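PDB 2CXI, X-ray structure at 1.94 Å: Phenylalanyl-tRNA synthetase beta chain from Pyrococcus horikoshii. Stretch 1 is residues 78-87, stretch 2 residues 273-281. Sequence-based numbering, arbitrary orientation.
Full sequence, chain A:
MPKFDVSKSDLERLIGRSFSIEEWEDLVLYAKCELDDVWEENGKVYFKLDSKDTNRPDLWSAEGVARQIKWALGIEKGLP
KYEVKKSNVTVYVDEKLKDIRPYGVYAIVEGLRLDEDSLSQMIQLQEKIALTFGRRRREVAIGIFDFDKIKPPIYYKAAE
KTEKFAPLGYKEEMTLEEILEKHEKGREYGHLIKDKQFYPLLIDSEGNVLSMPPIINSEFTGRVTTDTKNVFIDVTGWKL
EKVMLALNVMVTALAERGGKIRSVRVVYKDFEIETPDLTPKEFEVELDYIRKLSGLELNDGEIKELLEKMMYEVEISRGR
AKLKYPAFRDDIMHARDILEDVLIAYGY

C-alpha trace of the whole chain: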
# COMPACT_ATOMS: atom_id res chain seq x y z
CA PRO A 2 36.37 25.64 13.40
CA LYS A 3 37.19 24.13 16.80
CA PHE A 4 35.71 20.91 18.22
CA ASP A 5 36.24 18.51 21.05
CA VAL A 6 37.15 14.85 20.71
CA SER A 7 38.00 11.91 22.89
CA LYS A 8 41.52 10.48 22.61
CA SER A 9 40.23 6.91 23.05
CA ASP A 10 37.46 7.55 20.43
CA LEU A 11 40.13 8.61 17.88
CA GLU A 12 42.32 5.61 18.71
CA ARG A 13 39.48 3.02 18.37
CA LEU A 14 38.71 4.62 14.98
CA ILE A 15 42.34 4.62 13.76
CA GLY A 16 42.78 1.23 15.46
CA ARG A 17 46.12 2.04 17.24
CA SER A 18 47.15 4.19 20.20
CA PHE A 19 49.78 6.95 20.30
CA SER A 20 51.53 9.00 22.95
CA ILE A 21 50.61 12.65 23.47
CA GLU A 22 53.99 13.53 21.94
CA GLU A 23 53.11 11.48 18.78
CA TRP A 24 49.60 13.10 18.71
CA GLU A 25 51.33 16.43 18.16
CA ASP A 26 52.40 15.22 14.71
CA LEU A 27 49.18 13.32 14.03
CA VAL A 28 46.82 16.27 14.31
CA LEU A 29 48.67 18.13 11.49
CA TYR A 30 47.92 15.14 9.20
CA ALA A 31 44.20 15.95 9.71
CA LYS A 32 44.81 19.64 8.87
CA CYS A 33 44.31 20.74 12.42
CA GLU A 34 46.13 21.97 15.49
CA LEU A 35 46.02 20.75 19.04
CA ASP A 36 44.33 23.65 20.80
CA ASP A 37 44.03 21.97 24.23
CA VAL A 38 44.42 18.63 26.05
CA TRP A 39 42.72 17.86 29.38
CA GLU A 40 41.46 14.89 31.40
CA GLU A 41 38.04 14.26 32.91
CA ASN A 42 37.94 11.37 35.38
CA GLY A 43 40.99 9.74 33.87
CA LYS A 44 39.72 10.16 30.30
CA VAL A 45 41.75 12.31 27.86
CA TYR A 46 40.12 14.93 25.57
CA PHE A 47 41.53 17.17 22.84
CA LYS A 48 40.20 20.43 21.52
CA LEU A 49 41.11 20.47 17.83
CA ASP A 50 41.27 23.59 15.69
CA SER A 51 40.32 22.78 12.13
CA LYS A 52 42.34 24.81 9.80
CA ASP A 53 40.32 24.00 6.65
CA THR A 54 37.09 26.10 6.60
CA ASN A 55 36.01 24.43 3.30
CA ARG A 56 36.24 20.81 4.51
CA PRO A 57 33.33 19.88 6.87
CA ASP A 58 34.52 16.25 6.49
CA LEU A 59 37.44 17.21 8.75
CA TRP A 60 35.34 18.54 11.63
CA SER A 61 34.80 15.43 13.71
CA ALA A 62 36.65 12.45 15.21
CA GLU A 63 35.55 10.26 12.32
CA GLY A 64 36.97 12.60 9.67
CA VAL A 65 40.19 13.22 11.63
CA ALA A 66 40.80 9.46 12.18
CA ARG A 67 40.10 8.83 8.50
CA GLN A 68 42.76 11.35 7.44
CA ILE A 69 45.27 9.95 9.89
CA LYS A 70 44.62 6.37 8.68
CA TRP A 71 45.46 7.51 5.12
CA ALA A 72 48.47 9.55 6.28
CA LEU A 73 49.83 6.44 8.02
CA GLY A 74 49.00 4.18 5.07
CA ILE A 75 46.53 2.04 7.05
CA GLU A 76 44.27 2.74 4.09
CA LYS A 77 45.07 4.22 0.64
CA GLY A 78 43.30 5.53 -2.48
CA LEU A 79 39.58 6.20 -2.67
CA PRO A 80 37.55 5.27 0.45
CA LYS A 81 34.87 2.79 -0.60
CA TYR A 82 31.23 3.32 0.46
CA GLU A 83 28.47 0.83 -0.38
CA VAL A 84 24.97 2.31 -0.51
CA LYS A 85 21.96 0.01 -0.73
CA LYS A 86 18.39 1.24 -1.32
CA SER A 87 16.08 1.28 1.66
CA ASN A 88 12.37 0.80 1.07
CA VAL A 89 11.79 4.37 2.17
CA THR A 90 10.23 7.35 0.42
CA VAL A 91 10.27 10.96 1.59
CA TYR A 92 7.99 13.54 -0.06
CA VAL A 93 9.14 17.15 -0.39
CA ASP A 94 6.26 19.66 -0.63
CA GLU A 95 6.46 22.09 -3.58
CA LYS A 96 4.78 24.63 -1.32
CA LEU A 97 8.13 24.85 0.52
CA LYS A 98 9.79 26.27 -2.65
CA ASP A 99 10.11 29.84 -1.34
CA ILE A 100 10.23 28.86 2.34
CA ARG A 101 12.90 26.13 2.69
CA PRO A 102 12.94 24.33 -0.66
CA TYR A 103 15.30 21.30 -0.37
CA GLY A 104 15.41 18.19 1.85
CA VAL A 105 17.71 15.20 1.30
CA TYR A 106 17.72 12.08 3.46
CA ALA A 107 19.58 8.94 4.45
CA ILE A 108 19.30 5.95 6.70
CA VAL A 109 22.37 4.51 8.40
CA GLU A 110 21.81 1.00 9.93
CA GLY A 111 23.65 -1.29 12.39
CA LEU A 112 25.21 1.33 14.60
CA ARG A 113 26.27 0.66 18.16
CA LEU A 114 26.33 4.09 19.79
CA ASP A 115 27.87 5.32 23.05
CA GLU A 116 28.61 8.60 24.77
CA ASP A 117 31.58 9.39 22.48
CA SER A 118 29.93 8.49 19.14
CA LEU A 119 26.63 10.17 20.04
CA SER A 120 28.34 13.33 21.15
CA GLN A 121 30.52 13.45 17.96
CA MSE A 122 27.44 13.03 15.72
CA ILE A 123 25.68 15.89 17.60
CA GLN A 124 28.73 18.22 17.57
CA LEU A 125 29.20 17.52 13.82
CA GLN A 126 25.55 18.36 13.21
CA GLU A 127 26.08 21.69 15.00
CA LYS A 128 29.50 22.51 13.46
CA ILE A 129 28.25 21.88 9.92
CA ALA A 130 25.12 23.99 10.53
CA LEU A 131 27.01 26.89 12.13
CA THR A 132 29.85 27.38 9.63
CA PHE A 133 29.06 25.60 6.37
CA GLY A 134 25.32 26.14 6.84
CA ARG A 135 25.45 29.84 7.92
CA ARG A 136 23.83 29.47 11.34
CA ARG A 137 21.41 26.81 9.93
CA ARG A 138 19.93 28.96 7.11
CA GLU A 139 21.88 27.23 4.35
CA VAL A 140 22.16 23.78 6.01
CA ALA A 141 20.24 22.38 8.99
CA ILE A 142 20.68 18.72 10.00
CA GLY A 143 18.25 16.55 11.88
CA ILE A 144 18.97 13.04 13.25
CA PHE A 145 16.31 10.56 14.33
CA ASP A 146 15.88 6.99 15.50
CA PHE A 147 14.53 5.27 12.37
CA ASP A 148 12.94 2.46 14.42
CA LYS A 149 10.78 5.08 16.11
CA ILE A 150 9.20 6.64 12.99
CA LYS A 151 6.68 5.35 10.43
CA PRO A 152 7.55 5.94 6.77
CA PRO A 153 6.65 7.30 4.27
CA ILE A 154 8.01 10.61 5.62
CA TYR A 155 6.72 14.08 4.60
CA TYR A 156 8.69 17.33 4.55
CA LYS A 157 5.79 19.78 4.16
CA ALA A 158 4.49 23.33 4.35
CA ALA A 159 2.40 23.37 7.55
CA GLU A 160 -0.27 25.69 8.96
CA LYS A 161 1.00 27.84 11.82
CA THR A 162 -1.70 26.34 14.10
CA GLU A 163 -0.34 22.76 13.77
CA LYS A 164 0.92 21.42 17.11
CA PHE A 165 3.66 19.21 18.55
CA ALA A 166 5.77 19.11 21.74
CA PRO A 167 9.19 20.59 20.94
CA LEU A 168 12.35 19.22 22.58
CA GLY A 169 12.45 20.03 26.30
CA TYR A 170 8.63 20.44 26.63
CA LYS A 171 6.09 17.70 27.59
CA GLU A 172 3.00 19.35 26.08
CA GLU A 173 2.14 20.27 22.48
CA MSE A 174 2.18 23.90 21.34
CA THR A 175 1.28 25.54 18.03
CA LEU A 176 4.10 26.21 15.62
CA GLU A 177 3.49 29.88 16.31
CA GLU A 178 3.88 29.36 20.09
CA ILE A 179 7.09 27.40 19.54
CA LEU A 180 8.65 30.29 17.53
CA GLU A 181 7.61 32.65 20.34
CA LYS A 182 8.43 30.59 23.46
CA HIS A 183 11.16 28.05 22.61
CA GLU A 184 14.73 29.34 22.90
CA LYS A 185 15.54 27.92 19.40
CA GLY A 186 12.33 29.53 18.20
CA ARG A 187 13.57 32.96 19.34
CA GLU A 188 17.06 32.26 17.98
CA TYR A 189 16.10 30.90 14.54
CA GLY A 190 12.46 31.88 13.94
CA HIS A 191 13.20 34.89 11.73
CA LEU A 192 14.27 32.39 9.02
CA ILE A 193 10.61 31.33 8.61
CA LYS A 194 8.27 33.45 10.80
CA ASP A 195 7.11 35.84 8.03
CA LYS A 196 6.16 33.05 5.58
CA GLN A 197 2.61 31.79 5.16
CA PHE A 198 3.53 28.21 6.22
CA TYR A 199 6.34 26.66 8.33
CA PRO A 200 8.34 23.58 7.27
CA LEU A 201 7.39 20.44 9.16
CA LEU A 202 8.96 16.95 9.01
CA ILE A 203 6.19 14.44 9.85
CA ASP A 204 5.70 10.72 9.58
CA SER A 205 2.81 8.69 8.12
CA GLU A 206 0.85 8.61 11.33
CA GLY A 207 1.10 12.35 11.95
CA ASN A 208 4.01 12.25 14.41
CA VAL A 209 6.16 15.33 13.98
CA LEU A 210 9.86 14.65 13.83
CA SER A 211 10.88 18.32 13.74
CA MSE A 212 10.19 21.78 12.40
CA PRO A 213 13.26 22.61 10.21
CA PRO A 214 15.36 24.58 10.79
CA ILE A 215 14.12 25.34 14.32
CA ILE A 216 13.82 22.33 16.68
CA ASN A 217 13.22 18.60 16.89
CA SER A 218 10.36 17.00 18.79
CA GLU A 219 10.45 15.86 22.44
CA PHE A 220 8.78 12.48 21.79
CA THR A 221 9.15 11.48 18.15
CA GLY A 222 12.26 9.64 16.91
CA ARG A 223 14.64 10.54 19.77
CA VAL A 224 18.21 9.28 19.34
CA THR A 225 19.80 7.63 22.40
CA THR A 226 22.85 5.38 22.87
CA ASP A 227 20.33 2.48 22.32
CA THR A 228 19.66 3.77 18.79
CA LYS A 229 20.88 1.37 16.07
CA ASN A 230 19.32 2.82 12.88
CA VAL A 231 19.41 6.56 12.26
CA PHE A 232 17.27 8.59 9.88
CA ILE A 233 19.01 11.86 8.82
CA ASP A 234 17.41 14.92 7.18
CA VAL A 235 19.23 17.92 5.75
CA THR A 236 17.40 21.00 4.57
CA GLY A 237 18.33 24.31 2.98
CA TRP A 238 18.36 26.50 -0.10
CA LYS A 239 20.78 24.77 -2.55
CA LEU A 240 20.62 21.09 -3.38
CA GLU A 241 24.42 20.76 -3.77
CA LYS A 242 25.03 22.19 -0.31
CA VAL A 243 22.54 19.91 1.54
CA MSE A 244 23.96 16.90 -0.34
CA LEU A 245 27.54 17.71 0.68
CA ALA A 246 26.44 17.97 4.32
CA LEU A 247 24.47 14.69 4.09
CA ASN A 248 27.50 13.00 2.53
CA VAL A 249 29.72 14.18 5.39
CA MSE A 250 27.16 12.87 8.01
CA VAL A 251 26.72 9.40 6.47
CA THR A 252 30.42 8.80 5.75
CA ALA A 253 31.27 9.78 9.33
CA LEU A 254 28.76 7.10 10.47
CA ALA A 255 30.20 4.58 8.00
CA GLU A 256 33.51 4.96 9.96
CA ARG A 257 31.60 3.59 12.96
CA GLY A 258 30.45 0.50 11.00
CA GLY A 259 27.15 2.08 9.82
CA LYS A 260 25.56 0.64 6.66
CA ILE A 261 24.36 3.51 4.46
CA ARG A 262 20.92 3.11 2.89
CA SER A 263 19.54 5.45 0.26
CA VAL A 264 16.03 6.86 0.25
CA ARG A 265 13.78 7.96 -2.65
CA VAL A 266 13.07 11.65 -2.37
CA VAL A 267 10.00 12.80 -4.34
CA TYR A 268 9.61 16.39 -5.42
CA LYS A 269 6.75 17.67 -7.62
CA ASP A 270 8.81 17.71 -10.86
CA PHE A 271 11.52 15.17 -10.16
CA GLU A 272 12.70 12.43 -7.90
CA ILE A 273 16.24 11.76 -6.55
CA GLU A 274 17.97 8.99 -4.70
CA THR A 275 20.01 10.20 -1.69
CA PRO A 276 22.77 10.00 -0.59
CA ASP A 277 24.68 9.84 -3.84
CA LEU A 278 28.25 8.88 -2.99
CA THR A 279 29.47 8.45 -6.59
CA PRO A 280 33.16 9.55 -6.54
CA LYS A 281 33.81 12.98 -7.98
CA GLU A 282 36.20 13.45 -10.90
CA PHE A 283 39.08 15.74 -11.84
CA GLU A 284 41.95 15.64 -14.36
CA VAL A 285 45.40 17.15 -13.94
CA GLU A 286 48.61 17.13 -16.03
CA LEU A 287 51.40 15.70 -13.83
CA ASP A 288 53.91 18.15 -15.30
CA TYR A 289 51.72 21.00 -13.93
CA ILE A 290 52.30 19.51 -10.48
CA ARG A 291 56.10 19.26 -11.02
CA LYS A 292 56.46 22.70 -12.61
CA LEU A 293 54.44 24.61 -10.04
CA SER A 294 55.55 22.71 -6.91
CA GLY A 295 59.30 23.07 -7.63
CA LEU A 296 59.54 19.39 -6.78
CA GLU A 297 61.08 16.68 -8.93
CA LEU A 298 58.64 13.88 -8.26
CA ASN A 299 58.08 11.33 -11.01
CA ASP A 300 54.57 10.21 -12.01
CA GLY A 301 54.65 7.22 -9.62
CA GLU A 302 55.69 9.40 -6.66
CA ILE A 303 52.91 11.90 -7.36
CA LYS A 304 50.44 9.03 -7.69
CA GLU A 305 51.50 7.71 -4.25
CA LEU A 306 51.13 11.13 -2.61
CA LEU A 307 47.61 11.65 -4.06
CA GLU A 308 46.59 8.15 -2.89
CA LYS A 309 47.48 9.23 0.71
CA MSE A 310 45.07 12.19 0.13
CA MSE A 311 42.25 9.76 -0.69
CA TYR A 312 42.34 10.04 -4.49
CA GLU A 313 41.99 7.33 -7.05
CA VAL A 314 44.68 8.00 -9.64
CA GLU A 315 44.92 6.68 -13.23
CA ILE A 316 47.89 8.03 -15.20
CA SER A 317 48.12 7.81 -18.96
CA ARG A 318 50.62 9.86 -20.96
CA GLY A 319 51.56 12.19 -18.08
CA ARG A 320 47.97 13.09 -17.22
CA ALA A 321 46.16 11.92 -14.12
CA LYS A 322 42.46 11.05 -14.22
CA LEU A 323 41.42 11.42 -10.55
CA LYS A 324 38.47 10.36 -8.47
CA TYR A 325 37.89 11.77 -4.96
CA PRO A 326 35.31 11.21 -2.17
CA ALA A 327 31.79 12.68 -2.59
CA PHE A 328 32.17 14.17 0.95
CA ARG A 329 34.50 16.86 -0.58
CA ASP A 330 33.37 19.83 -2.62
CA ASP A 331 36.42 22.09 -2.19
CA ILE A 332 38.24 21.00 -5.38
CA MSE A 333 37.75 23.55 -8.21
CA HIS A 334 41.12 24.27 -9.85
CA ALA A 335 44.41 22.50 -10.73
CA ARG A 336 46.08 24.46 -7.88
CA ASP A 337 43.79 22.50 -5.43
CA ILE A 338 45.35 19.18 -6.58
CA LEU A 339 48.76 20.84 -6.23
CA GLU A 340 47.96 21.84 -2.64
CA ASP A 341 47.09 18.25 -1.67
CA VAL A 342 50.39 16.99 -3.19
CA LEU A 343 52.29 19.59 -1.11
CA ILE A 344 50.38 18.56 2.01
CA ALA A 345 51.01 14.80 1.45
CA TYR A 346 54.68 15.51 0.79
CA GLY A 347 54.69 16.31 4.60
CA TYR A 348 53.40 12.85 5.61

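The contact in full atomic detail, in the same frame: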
# COMPACT_ATOMS: atom_id res chain seq x y z
N GLY A 78 44.21 5.34 -1.34
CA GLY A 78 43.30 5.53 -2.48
C GLY A 78 41.93 6.01 -2.07
O GLY A 78 41.77 6.59 -1.00
N LEU A 79 40.93 5.78 -2.93
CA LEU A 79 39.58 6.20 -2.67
C LEU A 79 38.93 5.38 -1.56
O LEU A 79 38.94 4.15 -1.64
CB LEU A 79 38.71 5.98 -3.91
CG LEU A 79 38.12 7.01 -4.84
CD1 LEU A 79 37.07 6.27 -5.67
CD2 LEU A 79 37.53 8.25 -4.17
N PRO A 80 38.34 6.01 -0.54
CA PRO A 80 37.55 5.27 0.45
C PRO A 80 36.28 4.74 -0.21
O PRO A 80 35.64 5.46 -0.96
CB PRO A 80 37.21 6.30 1.53
CG PRO A 80 37.48 7.63 0.93
CD PRO A 80 38.44 7.44 -0.22
N LYS A 81 35.96 3.50 0.07
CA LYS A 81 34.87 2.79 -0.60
C LYS A 81 33.63 2.85 0.28
O LYS A 81 33.71 2.53 1.45
CB LYS A 81 35.27 1.32 -0.80
CG LYS A 81 36.58 1.10 -1.56
CD LYS A 81 36.64 1.92 -2.87
CE LYS A 81 37.80 1.45 -3.75
NZ LYS A 81 38.70 2.58 -4.12
N TYR A 82 32.50 3.27 -0.28
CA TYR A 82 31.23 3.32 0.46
C TYR A 82 30.11 2.58 -0.27
O TYR A 82 29.72 2.99 -1.36
CB TYR A 82 30.82 4.79 0.66
CG TYR A 82 31.81 5.55 1.50
CD1 TYR A 82 31.84 5.39 2.90
CD2 TYR A 82 32.68 6.45 0.92
CE1 TYR A 82 32.75 6.06 3.67
CE2 TYR A 82 33.59 7.16 1.69
CZ TYR A 82 33.63 6.95 3.04
OH TYR A 82 34.55 7.65 3.77
N GLU A 83 29.58 1.51 0.30
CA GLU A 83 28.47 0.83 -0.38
C GLU A 83 27.13 1.47 0.07
O GLU A 83 26.92 1.75 1.25
CB GLU A 83 28.52 -0.65 -0.06
CG GLU A 83 27.42 -1.50 -0.66
CD GLU A 83 27.17 -2.72 0.20
OE1 GLU A 83 28.02 -3.63 0.20
OE2 GLU A 83 26.14 -2.74 0.90
N VAL A 84 26.26 1.76 -0.87
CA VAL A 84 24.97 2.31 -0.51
C VAL A 84 23.96 1.34 -1.08
O VAL A 84 24.01 1.03 -2.27
CB VAL A 84 24.77 3.74 -1.08
CG1 VAL A 84 23.33 4.27 -0.82
CG2 VAL A 84 25.79 4.69 -0.44
N LYS A 85 23.08 0.83 -0.23
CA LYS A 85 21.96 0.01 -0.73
C LYS A 85 20.64 0.76 -0.57
O LYS A 85 20.48 1.48 0.38
CB LYS A 85 21.92 -1.29 0.05
CG LYS A 85 23.15 -2.13 -0.21
CD LYS A 85 22.86 -3.60 -0.08
CE LYS A 85 23.42 -4.16 1.18
NZ LYS A 85 23.53 -5.65 1.07
N LYS A 86 19.69 0.57 -1.48
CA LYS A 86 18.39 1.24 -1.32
C LYS A 86 17.61 0.71 -0.13
O LYS A 86 17.54 -0.50 0.06
CB LYS A 86 17.54 1.10 -2.57
CG LYS A 86 18.24 1.62 -3.80
CD LYS A 86 17.21 2.13 -4.75
CE LYS A 86 16.64 1.02 -5.57
NZ LYS A 86 15.78 1.64 -6.62
N SER A 87 17.09 1.62 0.69
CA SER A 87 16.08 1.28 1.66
C SER A 87 14.73 1.19 0.92
O SER A 87 14.61 1.44 -0.27
CB SER A 87 16.00 2.33 2.78
OG SER A 87 15.46 3.55 2.31
N ILE A 273 14.78 12.01 -6.66
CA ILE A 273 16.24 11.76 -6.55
C ILE A 273 16.55 10.73 -5.50
O ILE A 273 15.86 10.66 -4.50
CB ILE A 273 17.05 13.07 -6.16
CG1 ILE A 273 16.46 13.73 -4.90
CG2 ILE A 273 17.16 14.02 -7.35
CD1 ILE A 273 17.24 14.88 -4.32
N GLU A 274 17.63 10.01 -5.66
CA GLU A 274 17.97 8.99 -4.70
C GLU A 274 19.11 9.53 -3.86
O GLU A 274 20.18 9.86 -4.40
CB GLU A 274 18.42 7.72 -5.43
CG GLU A 274 18.81 6.59 -4.50
CD GLU A 274 19.51 5.41 -5.19
OE1 GLU A 274 19.57 5.38 -6.45
OE2 GLU A 274 20.04 4.50 -4.48
N THR A 275 18.91 9.66 -2.55
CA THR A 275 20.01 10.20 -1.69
C THR A 275 20.40 9.21 -0.56
O THR A 275 19.54 8.44 -0.13
CB THR A 275 19.64 11.59 -1.08
OG1 THR A 275 18.52 11.45 -0.23
CG2 THR A 275 19.15 12.59 -2.15
N PRO A 276 21.65 9.20 -0.06
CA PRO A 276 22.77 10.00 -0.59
C PRO A 276 23.30 9.43 -1.89
O PRO A 276 23.13 8.24 -2.21
CB PRO A 276 23.87 9.84 0.49
CG PRO A 276 23.61 8.38 1.03
CD PRO A 276 22.08 8.29 1.02
N ASP A 277 23.95 10.29 -2.65
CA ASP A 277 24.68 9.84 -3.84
C ASP A 277 26.16 9.97 -3.55
O ASP A 277 26.68 11.08 -3.52
CB ASP A 277 24.31 10.75 -4.99
CG ASP A 277 25.03 10.39 -6.31
OD1 ASP A 277 25.90 9.47 -6.36
OD2 ASP A 277 24.76 11.01 -7.34
N LEU A 278 26.84 8.84 -3.35
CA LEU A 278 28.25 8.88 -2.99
C LEU A 278 29.16 8.49 -4.17
O LEU A 278 30.29 8.08 -3.96
CB LEU A 278 28.49 7.99 -1.80
CG LEU A 278 27.81 8.44 -0.50
CD1 LEU A 278 28.17 7.42 0.57
CD2 LEU A 278 28.26 9.84 -0.02
N THR A 279 28.65 8.64 -5.40
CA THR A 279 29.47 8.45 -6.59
C THR A 279 30.74 9.34 -6.50
O THR A 279 30.62 10.56 -6.30
CB THR A 279 28.67 8.91 -7.82
OG1 THR A 279 27.52 8.08 -7.95
CG2 THR A 279 29.46 8.71 -9.12
N PRO A 280 31.93 8.76 -6.65
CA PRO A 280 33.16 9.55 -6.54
C PRO A 280 33.11 10.73 -7.49
O PRO A 280 32.50 10.64 -8.56
CB PRO A 280 34.27 8.53 -6.87
CG PRO A 280 33.65 7.20 -6.56
CD PRO A 280 32.21 7.33 -6.90
N LYS A 281 33.67 11.85 -7.08
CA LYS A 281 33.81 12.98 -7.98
C LYS A 281 35.10 12.89 -8.81
O LYS A 281 36.03 12.15 -8.47
CB LYS A 281 33.69 14.28 -7.24
CG LYS A 281 32.32 14.46 -6.57
CD LYS A 281 32.40 15.60 -5.57
CE LYS A 281 31.05 15.95 -4.99
NZ LYS A 281 31.11 17.36 -4.46

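The two stretches meet mainly through apolar side chains, and no hydrogen bond joins them. Leu278 is central. Leu278 CD1 lies 3.7 Å from Tyr82 CB and 3.8 Å from Val84 CG2, so one methyl group packs against both residues. Tyr82 and Val84 both point toward the other stretch, while Glu83 between them points away. This alternation, typical of extended backbone, puts the two side chains on the same side to receive Leu278. The leucine approaches the Tyr82 ring obliquely. A separate apolar contact pairs Leu79 CD1 with Pro280 CG at 3.7 Å.

Polar atoms also touch apolar ones. Val84 CG1 is 4.2 Å from Pro276 O, a loose contact. Pro276 follows a cis peptide bond. Lys86 CG lies 3.5 Å from Glu274 OE2. This is packing against the aliphatic part of the lysine, not a salt bridge; Glu274 OE2 is hydrogen-bonded elsewhere in the structure.

Each stretch also has side-chain hydrogen bonds of its own. Asp277 points away from the contact, and Asp277 OD1 accepts from Thr279 N at 3.0 Å and from Thr279 OG1 at 2.7 Å, bracing the backbone around Leu278. Lys81 NZ donates to Leu79 O at 2.9 Å. Lys85 NZ and Glu83 OE2 form a long salt bridge of 3.9 Å.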